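Local coordinates for protein M32 carboxypeptidase (Chitinophagaceae bacterium, PDB 7A03) that probably acts as a metal-dependent carboxypeptidase of the M32 family, removing residues one at a time from the C-terminal end of peptides, at residues G308-Y318 and V332-N342. Numbering follows the deposited sequence.
Sequences GRSLNFWKFQY and VSLQEFYKAIN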
loop_
_atom_site.group_PDB
_atom_site.type_symbol
_atom_site.label_atom_id
_atom_site.label_comp_id
_atom_site.label_asym_id
_atom_site.label_seq_id
_atom_site.Cartn_x
_atom_site.Cartn_y
_atom_site.Cartn_z
ATOM N N GLY A 308 1.939 12.508 10.702
ATOM C CA GLY A 308 0.602 12.626 11.266
ATOM C C GLY A 308 0.433 12.099 12.673
ATOM O O GLY A 308 -0.602 12.366 13.290
ATOM N N ARG A 309 1.394 11.346 13.198
ATOM C CA ARG A 309 1.327 10.895 14.583
ATOM C C ARG A 309 2.418 11.521 15.443
ATOM O O ARG A 309 2.607 11.119 16.600
ATOM C CB ARG A 309 1.365 9.363 14.650
ATOM C CG ARG A 309 0.150 8.699 13.986
ATOM C CD ARG A 309 0.087 7.175 14.237
ATOM N NE ARG A 309 -0.903 6.591 13.332
ATOM C CZ ARG A 309 -2.209 6.466 13.594
ATOM N NH1 ARG A 309 -2.707 6.818 14.776
ATOM N NH2 ARG A 309 -3.014 5.963 12.669
ATOM N N SER A 310 3.133 12.500 14.901
ATOM C CA SER A 310 4.282 13.087 15.573
ATOM C C SER A 310 3.862 14.233 16.483
ATOM O O SER A 310 2.832 14.885 16.270
ATOM C CB SER A 310 5.291 13.594 14.547
ATOM O OG SER A 310 4.863 14.816 13.973
ATOM N N LEU A 311 4.667 14.452 17.524
ATOM C CA LEU A 311 4.384 15.535 18.456
ATOM C C LEU A 311 4.438 16.886 17.753
ATOM O O LEU A 311 3.585 17.750 17.997
ATOM C CB LEU A 311 5.365 15.487 19.629
ATOM C CG LEU A 311 5.128 16.551 20.700
ATOM C CD1 LEU A 311 3.770 16.378 21.335
ATOM C CD2 LEU A 311 6.217 16.463 21.752
ATOM N N ASN A 312 5.412 17.076 16.855
ATOM C CA ASN A 312 5.543 18.348 16.146
ATOM C C ASN A 312 4.293 18.684 15.349
ATOM O O ASN A 312 3.839 19.830 15.356
ATOM C CB ASN A 312 6.757 18.324 15.223
ATOM C CG ASN A 312 8.040 18.615 15.946
ATOM O OD1 ASN A 312 8.041 19.187 17.036
ATOM N ND2 ASN A 312 9.152 18.210 15.349
ATOM N N PHE A 313 3.723 17.704 14.643
ATOM C CA PHE A 313 2.475 17.938 13.912
ATOM C C PHE A 313 1.373 18.410 14.861
ATOM O O PHE A 313 0.637 19.373 14.579
ATOM C CB PHE A 313 2.067 16.627 13.229
ATOM C CG PHE A 313 0.855 16.719 12.330
ATOM C CD1 PHE A 313 0.948 17.284 11.073
ATOM C CD2 PHE A 313 -0.359 16.192 12.742
ATOM C CE1 PHE A 313 -0.173 17.334 10.219
ATOM C CE2 PHE A 313 -1.483 16.251 11.921
ATOM C CZ PHE A 313 -1.389 16.827 10.652
ATOM N N TRP A 314 1.253 17.738 16.004
ATOM C CA TRP A 314 0.184 18.032 16.940
ATOM C C TRP A 314 0.409 19.305 17.757
ATOM O O TRP A 314 -0.568 19.854 18.258
ATOM C CB TRP A 314 -0.204 16.782 17.751
ATOM C CG TRP A 314 -0.895 15.829 16.840
ATOM C CD1 TRP A 314 -0.370 14.709 16.238
ATOM C CD2 TRP A 314 -2.212 15.981 16.318
ATOM N NE1 TRP A 314 -1.304 14.136 15.403
ATOM C CE2 TRP A 314 -2.447 14.892 15.442
ATOM C CE3 TRP A 314 -3.231 16.915 16.524
ATOM C CZ2 TRP A 314 -3.652 14.730 14.758
ATOM C CZ3 TRP A 314 -4.432 16.746 15.858
ATOM C CH2 TRP A 314 -4.638 15.664 14.987
ATOM N N LYS A 315 1.633 19.832 17.836
ATOM C CA LYS A 315 1.811 21.123 18.497
ATOM C C LYS A 315 0.963 22.197 17.828
ATOM O O LYS A 315 0.370 23.039 18.507
ATOM C CB LYS A 315 3.275 21.526 18.475
ATOM C CG LYS A 315 4.132 20.749 19.444
ATOM C CD LYS A 315 5.584 21.186 19.377
ATOM C CE LYS A 315 6.505 20.179 20.038
ATOM N NZ LYS A 315 7.924 20.627 19.940
ATOM N N PHE A 316 0.876 22.167 16.499
ATOM C CA PHE A 316 0.016 23.088 15.770
ATOM C C PHE A 316 -1.413 22.578 15.663
ATOM O O PHE A 316 -2.367 23.347 15.859
ATOM C CB PHE A 316 0.602 23.332 14.372
ATOM C CG PHE A 316 -0.249 24.209 13.493
ATOM C CD1 PHE A 316 -0.140 25.589 13.567
ATOM C CD2 PHE A 316 -1.131 23.659 12.576
ATOM C CE1 PHE A 316 -0.900 26.400 12.759
ATOM C CE2 PHE A 316 -1.912 24.472 11.758
ATOM C CZ PHE A 316 -1.789 25.851 11.852
ATOM N N GLN A 317 -1.599 21.294 15.351
ATOM C CA GLN A 317 -2.954 20.826 15.074
ATOM C C GLN A 317 -3.803 20.622 16.330
ATOM O O GLN A 317 -5.026 20.772 16.268
ATOM C CB GLN A 317 -2.932 19.561 14.214
ATOM C CG GLN A 317 -2.443 19.780 12.782
ATOM C CD GLN A 317 -3.414 20.583 11.917
ATOM O OE1 GLN A 317 -4.569 20.819 12.295
ATOM N NE2 GLN A 317 -2.949 20.988 10.750
ATOM N N TYR A 318 -3.206 20.286 17.474
ATOM C CA TYR A 318 -4.024 19.940 18.633
ATOM C C TYR A 318 -4.917 21.077 19.111
ATOM O O TYR A 318 -6.115 20.830 19.323
ATOM C CB TYR A 318 -3.199 19.303 19.765
ATOM C CG TYR A 318 -4.125 18.732 20.819
ATOM C CD1 TYR A 318 -5.014 17.716 20.494
ATOM C CD2 TYR A 318 -4.151 19.240 22.124
ATOM C CE1 TYR A 318 -5.900 17.208 21.424
ATOM C CE2 TYR A 318 -5.029 18.722 23.069
ATOM C CZ TYR A 318 -5.896 17.704 22.710
ATOM O OH TYR A 318 -6.798 17.167 23.603
ATOM N N VAL A 332 -8.385 17.419 27.818
ATOM C CA VAL A 332 -7.363 16.443 27.432
ATOM C C VAL A 332 -6.122 17.206 26.976
ATOM O O VAL A 332 -6.219 18.085 26.112
ATOM C CB VAL A 332 -7.869 15.519 26.306
ATOM C CG1 VAL A 332 -6.794 14.492 25.926
ATOM C CG2 VAL A 332 -9.161 14.819 26.714
ATOM N N SER A 333 -4.953 16.871 27.541
ATOM C CA SER A 333 -3.755 17.641 27.213
ATOM C C SER A 333 -3.134 17.159 25.913
ATOM O O SER A 333 -3.428 16.070 25.420
ATOM C CB SER A 333 -2.667 17.496 28.284
ATOM O OG SER A 333 -2.185 16.161 28.376
ATOM N N LEU A 334 -2.233 17.982 25.372
ATOM C CA LEU A 334 -1.527 17.588 24.156
ATOM C C LEU A 334 -0.804 16.258 24.345
ATOM O O LEU A 334 -0.880 15.378 23.478
ATOM C CB LEU A 334 -0.553 18.688 23.722
ATOM C CG LEU A 334 0.498 18.340 22.663
ATOM C CD1 LEU A 334 -0.148 17.978 21.356
ATOM C CD2 LEU A 334 1.515 19.498 22.488
ATOM N N GLN A 335 -0.118 16.090 25.480
ATOM C CA GLN A 335 0.610 14.851 25.752
ATOM C C GLN A 335 -0.323 13.649 25.850
ATOM O O GLN A 335 -0.013 12.573 25.319
ATOM C CB GLN A 335 1.430 14.993 27.039
ATOM C CG GLN A 335 2.844 15.469 26.808
ATOM C CD GLN A 335 3.624 14.531 25.907
ATOM O OE1 GLN A 335 3.475 13.314 25.981
ATOM N NE2 GLN A 335 4.440 15.098 25.034
ATOM N N GLU A 336 -1.469 13.805 26.524
ATOM C CA GLU A 336 -2.424 12.697 26.600
ATOM C C GLU A 336 -2.918 12.298 25.216
ATOM O O GLU A 336 -3.014 11.103 24.899
ATOM C CB GLU A 336 -3.600 13.073 27.498
ATOM C CG GLU A 336 -3.194 13.235 28.944
ATOM C CD GLU A 336 -4.314 13.762 29.820
ATOM O OE1 GLU A 336 -4.976 14.736 29.413
ATOM O OE2 GLU A 336 -4.526 13.206 30.917
ATOM N N PHE A 337 -3.237 13.291 24.383
ATOM C CA PHE A 337 -3.712 13.012 23.037
ATOM C C PHE A 337 -2.630 12.318 22.209
ATOM O O PHE A 337 -2.902 11.331 21.511
ATOM C CB PHE A 337 -4.170 14.316 22.385
ATOM C CG PHE A 337 -4.766 14.120 21.026
ATOM C CD1 PHE A 337 -6.105 13.775 20.880
ATOM C CD2 PHE A 337 -3.989 14.282 19.894
ATOM C CE1 PHE A 337 -6.655 13.587 19.624
ATOM C CE2 PHE A 337 -4.536 14.090 18.643
ATOM C CZ PHE A 337 -5.861 13.750 18.515
ATOM N N TYR A 338 -1.389 12.805 22.306
ATOM C CA TYR A 338 -0.264 12.235 21.559
ATOM C C TYR A 338 -0.032 10.777 21.945
ATOM O O TYR A 338 0.127 9.893 21.078
ATOM C CB TYR A 338 0.968 13.096 21.847
ATOM C CG TYR A 338 2.292 12.553 21.372
ATOM C CD1 TYR A 338 2.545 12.341 20.019
ATOM C CD2 TYR A 338 3.295 12.269 22.278
ATOM C CE1 TYR A 338 3.763 11.851 19.594
ATOM C CE2 TYR A 338 4.515 11.781 21.859
ATOM C CZ TYR A 338 4.741 11.572 20.519
ATOM O OH TYR A 338 5.965 11.087 20.106
ATOM N N LYS A 339 -0.065 10.497 23.245
ATOM C CA LYS A 339 0.108 9.122 23.692
ATOM C C LYS A 339 -1.056 8.251 23.231
ATOM O O LYS A 339 -0.855 7.101 22.821
ATOM C CB LYS A 339 0.259 9.088 25.210
ATOM C CG LYS A 339 1.568 9.707 25.707
ATOM C CD LYS A 339 2.765 9.072 25.001
ATOM C CE LYS A 339 4.070 9.796 25.307
ATOM N NZ LYS A 339 5.232 9.073 24.713
ATOM N N ALA A 340 -2.275 8.797 23.243
ATOM C CA ALA A 340 -3.451 8.000 22.908
ATOM C C ALA A 340 -3.484 7.632 21.430
ATOM O O ALA A 340 -3.925 6.534 21.063
ATOM C CB ALA A 340 -4.701 8.791 23.275
ATOM N N ILE A 341 -3.049 8.550 20.561
ATOM C CA ILE A 341 -3.009 8.251 19.133
ATOM C C ILE A 341 -1.801 7.411 18.757
ATOM O O ILE A 341 -1.696 6.972 17.602
ATOM C CB ILE A 341 -3.152 9.512 18.261
ATOM C CG1 ILE A 341 -1.935 10.419 18.467
ATOM C CG2 ILE A 341 -4.457 10.228 18.599
ATOM C CD1 ILE A 341 -1.566 11.241 17.271
ATOM N N ASN A 342 -0.883 7.186 19.699
ATOM C CA ASN A 342 0.211 6.242 19.493
ATOM C C ASN A 342 0.136 5.032 20.427
ATOM O O ASN A 342 1.129 4.674 21.069
ATOM C CB ASN A 342 1.540 6.962 19.680
ATOM C CG ASN A 342 1.851 7.892 18.547
ATOM O OD1 ASN A 342 2.200 7.454 17.450
ATOM N ND2 ASN A 342 1.753 9.187 18.806
HETATM O O HOH W 1 6.857 12.407 17.767
#
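Y318 reaches across from helix 311-324 to the start of helix 334-341, an example of one tyrosine serving both as apolar filler and as a polar tether. With CG anti to the backbone N (chi1 -169°), its ring slides past L334 in the opposite direction, and CB lies 3.7 Å from L334 CD1. Its CE1 lies over one face of F337, 3.3 Å from F337 CG, in an oblique pair of rings. The phenol OH donates to V332 O over 2.7 Å, approaching from above the carbonyl plane. A leucine in place of Y318 would probably leave V332 O without this donor and one face of F337 poorly covered. F337 in turn points its CE2 edge at the face of W314, a T-shaped pair with centroids 4.9 Å apart that completes an aromatic cluster. The motif is an obliquely antiparallel helix pair within the M32 fold, the segments 311-318 and 334-341 at 129° with a short, mostly helical connection; W263 of helix 258-277 touches F337 and I341. L334 lies between W314 and L311, CD1 against W314 CB and CD2 4.0 Å from L311 CD1. At the other end, R309, extended from CG to NE, crosses N342 obliquely and NH1 donates to I341 O (3.0 Å), while N305 and E304 hold the rest of its guanidinium. N342 ND2, shared between R309 O and Y338 O, makes a nearly straight bond to the former (173°), and its OD1 takes K496. L311 CB rests over the face of Y338, whose hydroxyl shares a water with L311 N, the water accepting from the latter.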